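Local coordinates for protein myosin-2 (Saccharomyces cerevisiae, PDB 2F6H) that moves organelles and other cargo along polarized actin cables, gripping receptor proteins through the globular tail domain described here, at residues 113-118 / 139-144; 100-105 / 387-392; 237-242 / 283-288; 288-293 / 311-316. All coordinates share one frame; numbering follows the deposited sequence.

Contact 1 of 4, residues 113-118 / 139-144; sequences FALNSI and LVTELK
Leu115 leans across from helix 93-120 onto Val140 of helix 130-176, and its side chain can be followed outward atom by atom. CB and CG both rest on Val140 CG1, with CG to CG1 at 4.0 Å, the two side chains sliding past one another in opposite directions. Beyond the branch the methyls part. CD2 lies against Thr141 OG1 at 3.9 Å, a van der Waals contact; the hydroxyl itself is hydrogen-bonded to Val137 O one turn back on its own helix. CD1 reaches the aliphatic chain of Lys144, meeting CD at 3.9 Å where the two side chains cross at about a right angle. The segments belong to an antiparallel helix pair of the all-helical cargo-binding tail: their axes run at 152° and come within 9.6 Å of each other, with the nearest backbone approach at Leu115 and Val140, 6.2 Å between CA atoms. Val140 serves two neighbours because its methyls diverge; CG1, anti to the backbone N (chi1 178°), goes to Leu115, whereas CG2 meets Ile118 CD1 tip to tip at 3.8 Å. Ala114 CB approaches the same CG1 more loosely, at 4.4 Å. No hydrogen bond passes between the segments, and Trp62 of helix 49-63 also packs against both Ala114 and Val140.

Contact 2 of 4, residues 100-105 / 387-392; sequences WLANVR and KTRKFD
Bent side chains bring Arg105 and Arg389 together: Arg105 sends CG anti to its backbone N (chi1 -177°) and then bends at chi2, while Arg389 is kinked at both chi2 and chi3. The first bend carries the Arg105 guanidinium to the loop backbone, and the kinks bring that of Arg389 over the helix. Arg105 CG consequently lies over one face of the Arg389 guanidinium, 3.6 Å from NH1, and the two guanidinium planes stand 79° apart. The positive groups are not in contact, NE of Arg105 being 5.3 Å from NE of Arg389. Arg389 NH2 comes to 2.7 Å from Ala102 O, and its NH1 forms a salt bridge with Glu224. On the other arginine, NH2 makes a weak bond to Lys387 O, 3.2 Å long with an N-H...O angle of 128°; its stronger partner is Ile386 O. Thr388 CG2 lies over one face of the Arg105 guanidinium, 3.8 Å from NH2. Replacing Arg389 with an alanine would probably leave Glu224 without its ionic mate and uncover the CB and CG of Arg105. The arrangement is that of an irregular connecting segment, the loop between helices 338-353 and 405-416, laid along helix 93-120 and fastened by arginines, so that a late part of the tail domain is joined to an early helix.

Contact 3 of 4, residues 237-242 / 283-288; sequences NYVDAI and ECLQHL
The start of helix 286-294 in the DIL region of the tail is held by a carboxylate from another helix: Asp240 of helix 225-248 reaches the break between helices 281-284 and 286-294, and its side chain sits as a knob among Cys284, Gln286, His287 and Leu288. OD1 accepts Leu288 N at 2.8 Å through its syn lone pair (N-H...O angle 158°). OD2 takes two donors. His287 N, at 3.2 Å, meets the syn lone pair of OD2, whereas His287 ND1, at 2.8 Å, comes from above the carboxylate plane, 43° out of it, although OD2 lies almost in the plane of the imidazole ring. Because CG of Asp240 is anti to the backbone N (chi1 -165°), the carboxylate is carried across to these donors. A water is hydrogen-bonded to both Asn237 OD1, 2.7 Å away, and Cys284 O. Behind the polar group, Val239 CG1 packs on Leu288 CD1 at 4.4 Å. Three N-H...O hydrogen bonds shared by two buried oxygens fix the carboxylate's rotation, and the backbone N-H groups at the helix start would be expected to favour its negative charge; Cys284 O, an acceptor just 3.0 Å from OD2, probably offsets part of that gain.

Contact 4 of 4, residues 288-293 / 311-316; sequences LIQTAK and ICYSLT
A type I beta turn from Cys312 to Leu315, in the loop between helices 302-311 and 317-326 of the DIL region, receives the side chain of Gln290 from helix 286-294. Cys312, the first residue of the turn, is also the centre of an inverse gamma turn, and its CA lies 5.3 Å from that of Gln290. Extended beyond CG (chi2 170°), the glutamine pushes its amide into the turn, where OE1 accepts Ser314 N at 2.8 Å. This donor lies in the carbonyl plane, on a lone pair, and the bond is fairly straight, with an N-H...O angle of 149°. Tyr313 N is also close to OE1, but its angle is too poor for a bond. The other end of the amide is turned to the ring: NE2 stands 3.4 Å above the plane of Tyr313, over its centre, the amide and ring planes being 53° apart, while its hydrogen-bond partner is Gln286 OE1, one turn back on the helix. A leucine in place of Gln290 would probably leave Ser314 N without its acceptor and Gln286 OE1 without that amide donor. At the margin the aliphatic part of Lys293 crosses Ile311 at about a right angle, and Cys312 SG rests 3.5 Å from the backbone O of Gln290.

In the fold
The four contacts fall into two pairs on opposite sides of the chain's centre. Contacts 1 and 2 share helix 93-120, their centres 14 Å apart, and meet where Phe113 packs against Lys390 and Phe391, its CG 3.6 Å from Phe391 CB. Contacts 3 and 4 share helix 286-294 and Leu288, with centres 10 Å apart; Gln286 OE1 probably hydrogen-bonds Tyr313 OH at 3.2 Å, and His287 packs on Ser314 and Leu315. Between the pairs nothing touches: contacts 2 and 3 are about 16 Å apart at their nearest atoms, and the centres of contacts 1 and 4 are about 50 Å apart, as suits an elongated helical domain. Contact 2 spans the longest sequence separation.

Contact 1 of 4, residues 113-118 / 139-144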
loop_
_atom_site.group_PDB
_atom_site.type_symbol
_atom_site.label_atom_id
_atom_site.label_comp_id
_atom_site.label_asym_id
_atom_site.label_seq_id
_atom_site.Cartn_x
_atom_site.Cartn_y
_atom_site.Cartn_z
ATOM N N PHE A 113 -22.685 8.055 -2.065
ATOM C CA PHE A 113 -23.476 9.218 -1.725
ATOM C C PHE A 113 -24.652 9.345 -2.703
ATOM O O PHE A 113 -25.794 9.575 -2.275
ATOM C CB PHE A 113 -22.600 10.485 -1.697
ATOM C CG PHE A 113 -23.382 11.757 -1.790
ATOM C CD1 PHE A 113 -23.935 12.324 -0.654
ATOM C CD2 PHE A 113 -23.614 12.349 -3.021
ATOM C CE1 PHE A 113 -24.692 13.493 -0.738
ATOM C CE2 PHE A 113 -24.368 13.498 -3.120
ATOM C CZ PHE A 113 -24.903 14.081 -1.963
ATOM N N ALA A 114 -24.373 9.172 -3.997
ATOM C CA ALA A 114 -25.401 9.270 -5.030
ATOM C C ALA A 114 -26.497 8.226 -4.852
ATOM O O ALA A 114 -27.677 8.543 -4.993
ATOM C CB ALA A 114 -24.795 9.116 -6.413
ATOM N N LEU A 115 -26.083 6.984 -4.590
ATOM C CA LEU A 115 -26.990 5.861 -4.425
ATOM C C LEU A 115 -27.915 6.095 -3.242
ATOM O O LEU A 115 -29.118 5.882 -3.341
ATOM C CB LEU A 115 -26.214 4.553 -4.175
ATOM C CG LEU A 115 -26.717 3.246 -4.782
ATOM C CD1 LEU A 115 -26.312 2.081 -3.925
ATOM C CD2 LEU A 115 -28.206 3.228 -5.047
ATOM N N ASN A 116 -27.347 6.491 -2.113
ATOM C CA ASN A 116 -28.156 6.782 -0.955
ATOM C C ASN A 116 -29.212 7.842 -1.279
ATOM O O ASN A 116 -30.378 7.662 -0.957
ATOM C CB ASN A 116 -27.286 7.199 0.221
ATOM C CG ASN A 116 -28.109 7.592 1.448
ATOM O OD1 ASN A 116 -29.148 6.997 1.730
ATOM N ND2 ASN A 116 -27.642 8.595 2.179
ATOM N N SER A 117 -28.805 8.903 -1.975
ATOM C CA SER A 117 -29.673 10.031 -2.296
ATOM C C SER A 117 -30.754 9.699 -3.313
ATOM O O SER A 117 -31.847 10.256 -3.259
ATOM C CB SER A 117 -28.841 11.185 -2.834
ATOM O OG SER A 117 -27.692 11.379 -2.020
ATOM N N ILE A 118 -30.440 8.817 -4.252
ATOM C CA ILE A 118 -31.411 8.354 -5.247
ATOM C C ILE A 118 -32.454 7.449 -4.578
ATOM O O ILE A 118 -33.595 7.380 -5.037
ATOM C CB ILE A 118 -30.697 7.613 -6.416
ATOM C CG1 ILE A 118 -29.982 8.621 -7.326
ATOM C CG2 ILE A 118 -31.653 6.818 -7.253
ATOM C CD1 ILE A 118 -28.834 8.030 -8.100
ATOM N N LEU A 139 -28.041 1.243 -12.568
ATOM C CA LEU A 139 -26.766 1.706 -13.102
ATOM C C LEU A 139 -25.829 2.169 -11.976
ATOM O O LEU A 139 -24.646 1.864 -11.994
ATOM C CB LEU A 139 -26.998 2.861 -14.084
ATOM C CG LEU A 139 -25.784 3.667 -14.558
ATOM C CD1 LEU A 139 -25.141 3.031 -15.790
ATOM C CD2 LEU A 139 -26.184 5.103 -14.869
ATOM N N VAL A 140 -26.365 2.912 -11.018
ATOM C CA VAL A 140 -25.558 3.455 -9.936
ATOM C C VAL A 140 -25.103 2.352 -8.949
ATOM O O VAL A 140 -24.007 2.411 -8.378
ATOM C CB VAL A 140 -26.296 4.583 -9.207
ATOM C CG1 VAL A 140 -25.472 5.099 -8.048
ATOM C CG2 VAL A 140 -26.594 5.718 -10.173
ATOM N N THR A 141 -25.969 1.370 -8.745
ATOM C CA THR A 141 -25.671 0.223 -7.916
ATOM C C THR A 141 -24.519 -0.570 -8.521
ATOM O O THR A 141 -23.626 -1.019 -7.816
ATOM C CB THR A 141 -26.910 -0.696 -7.816
ATOM O OG1 THR A 141 -27.972 0.026 -7.183
ATOM C CG2 THR A 141 -26.581 -1.991 -7.026
ATOM N N GLU A 142 -24.589 -0.730 -9.840
ATOM C CA GLU A 142 -23.581 -1.400 -10.632
ATOM C C GLU A 142 -22.278 -0.591 -10.641
ATOM O O GLU A 142 -21.183 -1.153 -10.639
ATOM C CB GLU A 142 -24.120 -1.564 -12.054
ATOM C CG GLU A 142 -23.417 -2.633 -12.876
ATOM C CD GLU A 142 -23.695 -2.549 -14.410
ATOM O OE1 GLU A 142 -24.570 -1.722 -14.849
ATOM O OE2 GLU A 142 -23.020 -3.320 -15.159
ATOM N N LEU A 143 -22.394 0.734 -10.658
ATOM C CA LEU A 143 -21.214 1.604 -10.618
ATOM C C LEU A 143 -20.509 1.500 -9.272
ATOM O O LEU A 143 -19.281 1.492 -9.223
ATOM C CB LEU A 143 -21.602 3.037 -10.924
ATOM C CG LEU A 143 -20.506 4.106 -10.980
ATOM C CD1 LEU A 143 -19.373 3.757 -11.959
ATOM C CD2 LEU A 143 -21.176 5.420 -11.357
ATOM N N LYS A 144 -21.284 1.379 -8.192
ATOM C CA LYS A 144 -20.722 1.169 -6.852
ATOM C C LYS A 144 -19.890 -0.124 -6.768
ATOM O O LYS A 144 -18.756 -0.089 -6.301
ATOM C CB LYS A 144 -21.825 1.211 -5.796
ATOM C CG LYS A 144 -21.449 0.723 -4.444
ATOM C CD LYS A 144 -22.608 0.923 -3.494
ATOM C CE LYS A 144 -22.326 0.326 -2.146
ATOM N NZ LYS A 144 -22.199 -1.140 -2.234
#

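Contact 2 of 4, residues 100-105 / 387-392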
loop_
_atom_site.group_PDB
_atom_site.type_symbol
_atom_site.label_atom_id
_atom_site.label_comp_id
_atom_site.label_asym_id
_atom_site.label_seq_id
_atom_site.Cartn_x
_atom_site.Cartn_y
_atom_site.Cartn_z
ATOM N N TRP A 100 -3.641 7.957 -6.718
ATOM C CA TRP A 100 -4.752 7.198 -7.294
ATOM C C TRP A 100 -5.713 6.539 -6.297
ATOM O O TRP A 100 -6.922 6.487 -6.544
ATOM C CB TRP A 100 -4.236 6.208 -8.336
ATOM C CG TRP A 100 -3.883 6.931 -9.584
ATOM C CD1 TRP A 100 -2.639 7.088 -10.149
ATOM C CD2 TRP A 100 -4.782 7.674 -10.388
ATOM N NE1 TRP A 100 -2.734 7.878 -11.268
ATOM C CE2 TRP A 100 -4.041 8.247 -11.432
ATOM C CE3 TRP A 100 -6.155 7.927 -10.315
ATOM C CZ2 TRP A 100 -4.632 9.043 -12.414
ATOM C CZ3 TRP A 100 -6.737 8.711 -11.297
ATOM C CH2 TRP A 100 -5.973 9.263 -12.325
ATOM N N LEU A 101 -5.196 6.042 -5.183
ATOM C CA LEU A 101 -6.035 5.534 -4.113
ATOM C C LEU A 101 -6.948 6.630 -3.550
ATOM O O LEU A 101 -8.116 6.381 -3.253
ATOM C CB LEU A 101 -5.159 4.973 -2.982
ATOM C CG LEU A 101 -4.305 3.720 -3.317
ATOM C CD1 LEU A 101 -3.462 3.344 -2.108
ATOM C CD2 LEU A 101 -5.121 2.544 -3.753
ATOM N N ALA A 102 -6.387 7.835 -3.383
ATOM C CA ALA A 102 -7.140 9.001 -2.920
ATOM C C ALA A 102 -8.242 9.314 -3.915
ATOM O O ALA A 102 -9.404 9.448 -3.545
ATOM C CB ALA A 102 -6.204 10.231 -2.725
ATOM N N ASN A 103 -7.897 9.372 -5.192
ATOM C CA ASN A 103 -8.905 9.694 -6.219
ATOM C C ASN A 103 -9.977 8.668 -6.450
ATOM O O ASN A 103 -11.116 9.033 -6.697
ATOM C CB ASN A 103 -8.249 10.032 -7.549
ATOM C CG ASN A 103 -7.695 11.407 -7.555
ATOM O OD1 ASN A 103 -8.409 12.352 -7.869
ATOM N ND2 ASN A 103 -6.430 11.544 -7.188
ATOM N N VAL A 104 -9.626 7.398 -6.416
ATOM C CA VAL A 104 -10.627 6.335 -6.571
ATOM C C VAL A 104 -11.539 6.302 -5.346
ATOM O O VAL A 104 -12.756 6.095 -5.471
ATOM C CB VAL A 104 -9.951 4.965 -6.822
ATOM C CG1 VAL A 104 -10.941 3.846 -6.758
ATOM C CG2 VAL A 104 -9.296 4.973 -8.182
ATOM N N ARG A 105 -10.954 6.532 -4.170
ATOM C CA ARG A 105 -11.704 6.593 -2.941
ATOM C C ARG A 105 -12.699 7.733 -2.985
ATOM O O ARG A 105 -13.838 7.566 -2.549
ATOM C CB ARG A 105 -10.772 6.776 -1.741
ATOM C CG ARG A 105 -11.495 6.769 -0.395
ATOM C CD ARG A 105 -12.282 5.495 -0.251
ATOM N NE ARG A 105 -12.840 5.318 1.088
ATOM C CZ ARG A 105 -13.654 4.313 1.408
ATOM N NH1 ARG A 105 -13.973 3.388 0.499
ATOM N NH2 ARG A 105 -14.140 4.226 2.643
ATOM N N LYS A 387 -15.851 3.601 6.677
ATOM C CA LYS A 387 -16.937 4.463 6.240
ATOM C C LYS A 387 -16.438 5.365 5.109
ATOM O O LYS A 387 -15.324 5.868 5.174
ATOM C CB LYS A 387 -17.398 5.286 7.445
ATOM C CG LYS A 387 -18.387 6.400 7.148
ATOM C CD LYS A 387 -18.159 7.625 8.103
ATOM C CE LYS A 387 -18.825 8.925 7.583
ATOM N NZ LYS A 387 -18.283 10.173 8.259
ATOM N N THR A 388 -17.247 5.542 4.072
ATOM C CA THR A 388 -16.891 6.451 2.990
ATOM C C THR A 388 -16.942 7.903 3.435
ATOM O O THR A 388 -17.557 8.270 4.432
ATOM C CB THR A 388 -17.768 6.307 1.734
ATOM O OG1 THR A 388 -19.150 6.429 2.087
ATOM C CG2 THR A 388 -17.520 4.986 1.060
ATOM N N ARG A 389 -16.282 8.721 2.641
ATOM C CA ARG A 389 -16.079 10.112 2.955
ATOM C C ARG A 389 -17.444 10.761 2.786
ATOM O O ARG A 389 -18.209 10.406 1.871
ATOM C CB ARG A 389 -14.986 10.720 2.025
ATOM C CG ARG A 389 -13.912 9.678 1.541
ATOM C CD ARG A 389 -12.440 10.116 1.645
ATOM N NE ARG A 389 -11.859 10.475 0.356
ATOM C CZ ARG A 389 -10.591 10.262 -0.013
ATOM N NH1 ARG A 389 -9.689 9.675 0.799
ATOM N NH2 ARG A 389 -10.214 10.638 -1.220
ATOM N N LYS A 390 -17.786 11.655 3.703
ATOM C CA LYS A 390 -19.060 12.360 3.605
ATOM C C LYS A 390 -18.963 13.369 2.472
ATOM O O LYS A 390 -18.017 14.149 2.413
ATOM C CB LYS A 390 -19.447 13.056 4.913
ATOM C CG LYS A 390 -20.968 13.131 5.095
ATOM C CD LYS A 390 -21.646 14.107 4.106
ATOM C CE LYS A 390 -22.785 13.445 3.305
ATOM N NZ LYS A 390 -22.371 12.208 2.554
ATOM N N PHE A 391 -19.933 13.318 1.561
ATOM C CA PHE A 391 -19.948 14.209 0.425
ATOM C C PHE A 391 -20.643 15.525 0.668
ATOM O O PHE A 391 -21.864 15.634 0.649
ATOM C CB PHE A 391 -20.413 13.517 -0.858
ATOM C CG PHE A 391 -19.288 13.287 -1.788
ATOM C CD1 PHE A 391 -18.443 12.195 -1.611
ATOM C CD2 PHE A 391 -18.967 14.243 -2.745
ATOM C CE1 PHE A 391 -17.332 12.010 -2.437
ATOM C CE2 PHE A 391 -17.864 14.078 -3.570
ATOM C CZ PHE A 391 -17.042 12.950 -3.418
ATOM N N ASP A 392 -19.798 16.512 0.939
ATOM C CA ASP A 392 -20.157 17.916 0.920
ATOM C C ASP A 392 -19.981 18.377 -0.531
ATOM O O ASP A 392 -19.051 17.923 -1.224
ATOM C CB ASP A 392 -19.233 18.707 1.872
ATOM C CG ASP A 392 -19.201 18.113 3.294
ATOM O OD1 ASP A 392 -20.263 18.097 3.962
ATOM O OD2 ASP A 392 -18.117 17.650 3.736
#

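Contact 3 of 4, residues 237-242 / 283-288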
loop_
_atom_site.group_PDB
_atom_site.type_symbol
_atom_site.label_atom_id
_atom_site.label_comp_id
_atom_site.label_asym_id
_atom_site.label_seq_id
_atom_site.Cartn_x
_atom_site.Cartn_y
_atom_site.Cartn_z
ATOM N N ASN A 237 5.981 -7.133 7.473
ATOM C CA ASN A 237 5.878 -8.587 7.520
ATOM C C ASN A 237 6.572 -9.281 6.335
ATOM O O ASN A 237 7.197 -10.355 6.492
ATOM C CB ASN A 237 4.400 -8.979 7.518
ATOM C CG ASN A 237 3.791 -8.943 8.900
ATOM O OD1 ASN A 237 4.386 -9.435 9.870
ATOM N ND2 ASN A 237 2.580 -8.415 8.995
ATOM N N TYR A 238 6.411 -8.687 5.155
ATOM C CA TYR A 238 7.118 -9.113 3.938
ATOM C C TYR A 238 8.654 -8.998 4.057
ATOM O O TYR A 238 9.359 -9.961 3.814
ATOM C CB TYR A 238 6.625 -8.307 2.739
ATOM C CG TYR A 238 7.087 -8.836 1.406
ATOM C CD1 TYR A 238 6.528 -10.007 0.863
ATOM C CD2 TYR A 238 8.019 -8.137 0.647
ATOM C CE1 TYR A 238 6.930 -10.489 -0.372
ATOM C CE2 TYR A 238 8.448 -8.626 -0.625
ATOM C CZ TYR A 238 7.897 -9.803 -1.108
ATOM O OH TYR A 238 8.262 -10.269 -2.349
ATOM N N VAL A 239 9.145 -7.823 4.444
ATOM C CA VAL A 239 10.545 -7.633 4.813
ATOM C C VAL A 239 11.052 -8.710 5.794
ATOM O O VAL A 239 12.082 -9.330 5.559
ATOM C CB VAL A 239 10.757 -6.232 5.389
ATOM C CG1 VAL A 239 12.128 -6.083 6.113
ATOM C CG2 VAL A 239 10.660 -5.218 4.294
ATOM N N ASP A 240 10.326 -8.954 6.875
ATOM C CA ASP A 240 10.741 -9.940 7.888
ATOM C C ASP A 240 10.925 -11.303 7.229
ATOM O O ASP A 240 11.926 -11.975 7.485
ATOM C CB ASP A 240 9.681 -10.007 9.005
ATOM C CG ASP A 240 10.155 -10.709 10.301
ATOM O OD1 ASP A 240 11.334 -10.572 10.718
ATOM O OD2 ASP A 240 9.281 -11.347 10.964
ATOM N N ALA A 241 9.976 -11.705 6.386
ATOM C CA ALA A 241 9.995 -13.031 5.712
ATOM C C ALA A 241 11.136 -13.180 4.730
ATOM O O ALA A 241 11.914 -14.145 4.804
ATOM C CB ALA A 241 8.688 -13.296 4.992
ATOM N N ILE A 242 11.259 -12.224 3.816
ATOM C CA ILE A 242 12.249 -12.365 2.766
ATOM C C ILE A 242 13.670 -12.247 3.306
ATOM O O ILE A 242 14.557 -13.030 2.906
ATOM C CB ILE A 242 11.986 -11.450 1.557
ATOM C CG1 ILE A 242 12.132 -9.983 1.896
ATOM C CG2 ILE A 242 10.611 -11.710 0.979
ATOM C CD1 ILE A 242 12.464 -9.169 0.704
ATOM N N GLU A 283 6.132 -6.583 16.444
ATOM C CA GLU A 283 5.569 -7.895 16.153
ATOM C C GLU A 283 5.770 -8.290 14.672
ATOM O O GLU A 283 5.994 -9.452 14.370
ATOM C CB GLU A 283 4.103 -7.962 16.585
ATOM C CG GLU A 283 3.628 -9.363 16.963
ATOM C CD GLU A 283 3.104 -10.169 15.790
ATOM O OE1 GLU A 283 3.187 -9.681 14.637
ATOM O OE2 GLU A 283 2.592 -11.296 16.025
ATOM N N CYS A 284 5.723 -7.320 13.763
ATOM C CA CYS A 284 6.007 -7.566 12.341
ATOM C C CYS A 284 7.430 -8.049 12.059
ATOM O O CYS A 284 7.635 -8.809 11.111
ATOM C CB CYS A 284 5.734 -6.319 11.498
ATOM S SG CYS A 284 3.988 -5.844 11.474
ATOM N N LEU A 285 8.386 -7.636 12.889
ATOM C CA LEU A 285 9.814 -7.870 12.645
ATOM C C LEU A 285 10.448 -8.909 13.551
ATOM O O LEU A 285 11.668 -8.965 13.680
ATOM C CB LEU A 285 10.576 -6.542 12.756
ATOM C CG LEU A 285 10.152 -5.467 11.747
ATOM C CD1 LEU A 285 10.677 -4.113 12.159
ATOM C CD2 LEU A 285 10.627 -5.815 10.340
ATOM N N GLN A 286 9.628 -9.760 14.148
ATOM C CA GLN A 286 10.102 -10.665 15.175
ATOM C C GLN A 286 11.089 -11.720 14.733
ATOM O O GLN A 286 11.948 -12.093 15.513
ATOM C CB GLN A 286 8.943 -11.364 15.883
ATOM C CG GLN A 286 8.315 -10.526 17.058
ATOM C CD GLN A 286 9.332 -10.052 18.119
ATOM O OE1 GLN A 286 10.012 -10.861 18.771
ATOM N NE2 GLN A 286 9.426 -8.737 18.292
ATOM N N HIS A 287 10.960 -12.239 13.524
ATOM C CA HIS A 287 11.897 -13.250 13.059
ATOM C C HIS A 287 13.287 -12.676 12.917
ATOM O O HIS A 287 14.233 -13.319 13.326
ATOM C CB HIS A 287 11.437 -13.893 11.753
ATOM C CG HIS A 287 10.149 -14.637 11.888
ATOM N ND1 HIS A 287 8.925 -14.073 11.579
ATOM C CD2 HIS A 287 9.889 -15.886 12.332
ATOM C CE1 HIS A 287 7.967 -14.951 11.830
ATOM N NE2 HIS A 287 8.524 -16.061 12.283
ATOM N N LEU A 288 13.405 -11.466 12.378
ATOM C CA LEU A 288 14.680 -10.752 12.338
ATOM C C LEU A 288 15.172 -10.313 13.740
ATOM O O LEU A 288 16.321 -10.470 14.076
ATOM C CB LEU A 288 14.596 -9.544 11.408
ATOM C CG LEU A 288 14.336 -9.803 9.912
ATOM C CD1 LEU A 288 14.138 -8.513 9.147
ATOM C CD2 LEU A 288 15.502 -10.594 9.324
HETATM O O HOH W 1 6.405 -11.095 10.595
#

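Contact 4 of 4, residues 288-293 / 311-316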
loop_
_atom_site.group_PDB
_atom_site.type_symbol
_atom_site.label_atom_id
_atom_site.label_comp_id
_atom_site.label_asym_id
_atom_site.label_seq_id
_atom_site.Cartn_x
_atom_site.Cartn_y
_atom_site.Cartn_z
ATOM N N LEU A 288 13.405 -11.466 12.378
ATOM C CA LEU A 288 14.680 -10.752 12.338
ATOM C C LEU A 288 15.172 -10.313 13.740
ATOM O O LEU A 288 16.321 -10.470 14.076
ATOM C CB LEU A 288 14.596 -9.544 11.408
ATOM C CG LEU A 288 14.336 -9.803 9.912
ATOM C CD1 LEU A 288 14.138 -8.513 9.147
ATOM C CD2 LEU A 288 15.502 -10.594 9.324
ATOM N N ILE A 289 14.287 -9.768 14.555
ATOM C CA ILE A 289 14.649 -9.361 15.917
ATOM C C ILE A 289 15.218 -10.572 16.694
ATOM O O ILE A 289 16.325 -10.502 17.231
ATOM C CB ILE A 289 13.431 -8.746 16.656
ATOM C CG1 ILE A 289 13.088 -7.392 16.050
ATOM C CG2 ILE A 289 13.677 -8.599 18.185
ATOM C CD1 ILE A 289 11.665 -6.939 16.386
ATOM N N GLN A 290 14.475 -11.672 16.711
ATOM C CA GLN A 290 14.898 -12.872 17.413
ATOM C C GLN A 290 16.118 -13.553 16.822
ATOM O O GLN A 290 16.898 -14.133 17.549
ATOM C CB GLN A 290 13.747 -13.864 17.508
ATOM C CG GLN A 290 12.593 -13.298 18.361
ATOM C CD GLN A 290 11.339 -14.124 18.286
ATOM O OE1 GLN A 290 11.375 -15.297 17.951
ATOM N NE2 GLN A 290 10.212 -13.501 18.585
ATOM N N THR A 291 16.301 -13.469 15.506
ATOM C CA THR A 291 17.547 -13.946 14.898
ATOM C C THR A 291 18.775 -13.162 15.382
ATOM O O THR A 291 19.786 -13.765 15.746
ATOM C CB THR A 291 17.477 -13.884 13.371
ATOM O OG1 THR A 291 16.314 -14.589 12.940
ATOM C CG2 THR A 291 18.705 -14.524 12.757
ATOM N N ALA A 292 18.683 -11.830 15.375
ATOM C CA ALA A 292 19.734 -10.987 15.919
ATOM C C ALA A 292 20.040 -11.351 17.366
ATOM O O ALA A 292 21.197 -11.342 17.776
ATOM C CB ALA A 292 19.371 -9.534 15.818
ATOM N N LYS A 293 19.002 -11.675 18.129
ATOM C CA LYS A 293 19.149 -12.104 19.532
ATOM C C LYS A 293 19.929 -13.410 19.592
ATOM O O LYS A 293 20.890 -13.535 20.336
ATOM C CB LYS A 293 17.787 -12.339 20.173
ATOM C CG LYS A 293 17.493 -11.484 21.349
ATOM C CD LYS A 293 16.963 -10.143 20.935
ATOM C CE LYS A 293 15.491 -9.887 21.374
ATOM N NZ LYS A 293 15.317 -8.367 21.381
ATOM N N ILE A 311 13.116 -16.818 24.518
ATOM C CA ILE A 311 13.373 -15.531 23.867
ATOM C C ILE A 311 12.908 -15.613 22.407
ATOM O O ILE A 311 12.158 -14.759 21.960
ATOM C CB ILE A 311 14.871 -15.140 23.934
ATOM C CG1 ILE A 311 15.286 -14.857 25.373
ATOM C CG2 ILE A 311 15.175 -13.910 23.057
ATOM C CD1 ILE A 311 16.824 -14.887 25.582
ATOM N N CYS A 312 13.322 -16.669 21.707
ATOM C CA CYS A 312 13.007 -16.853 20.282
ATOM C C CYS A 312 11.729 -17.611 20.051
ATOM O O CYS A 312 11.745 -18.639 19.374
ATOM C CB CYS A 312 14.148 -17.586 19.564
ATOM S SG CYS A 312 15.682 -16.667 19.639
ATOM N N TYR A 313 10.623 -17.086 20.580
ATOM C CA TYR A 313 9.315 -17.750 20.470
ATOM C C TYR A 313 8.756 -17.849 19.039
ATOM O O TYR A 313 7.920 -18.716 18.769
ATOM C CB TYR A 313 8.267 -17.116 21.414
ATOM C CG TYR A 313 8.059 -15.636 21.241
ATOM C CD1 TYR A 313 7.134 -15.138 20.325
ATOM C CD2 TYR A 313 8.793 -14.726 21.988
ATOM C CE1 TYR A 313 6.948 -13.770 20.154
ATOM C CE2 TYR A 313 8.618 -13.352 21.820
ATOM C CZ TYR A 313 7.695 -12.887 20.901
ATOM O OH TYR A 313 7.536 -11.533 20.757
ATOM N N SER A 314 9.216 -16.992 18.125
ATOM C CA SER A 314 8.733 -17.015 16.728
ATOM C C SER A 314 9.542 -17.963 15.830
ATOM O O SER A 314 9.238 -18.087 14.639
ATOM C CB SER A 314 8.762 -15.611 16.102
ATOM O OG SER A 314 7.801 -14.741 16.671
ATOM N N LEU A 315 10.578 -18.607 16.380
ATOM C CA LEU A 315 11.412 -19.530 15.601
ATOM C C LEU A 315 11.156 -20.971 16.009
ATOM O O LEU A 315 11.120 -21.293 17.197
ATOM C CB LEU A 315 12.901 -19.204 15.770
ATOM C CG LEU A 315 13.397 -17.789 15.433
ATOM C CD1 LEU A 315 14.899 -17.749 15.540
ATOM C CD2 LEU A 315 12.964 -17.362 14.049
ATOM N N THR A 316 10.997 -21.841 15.012
ATOM C CA THR A 316 10.793 -23.260 15.257
ATOM C C THR A 316 12.117 -23.914 15.656
ATOM O O THR A 316 13.181 -23.303 15.480
ATOM C CB THR A 316 10.230 -23.954 14.025
ATOM O OG1 THR A 316 11.174 -23.865 12.948
ATOM C CG2 THR A 316 8.908 -23.323 13.619
#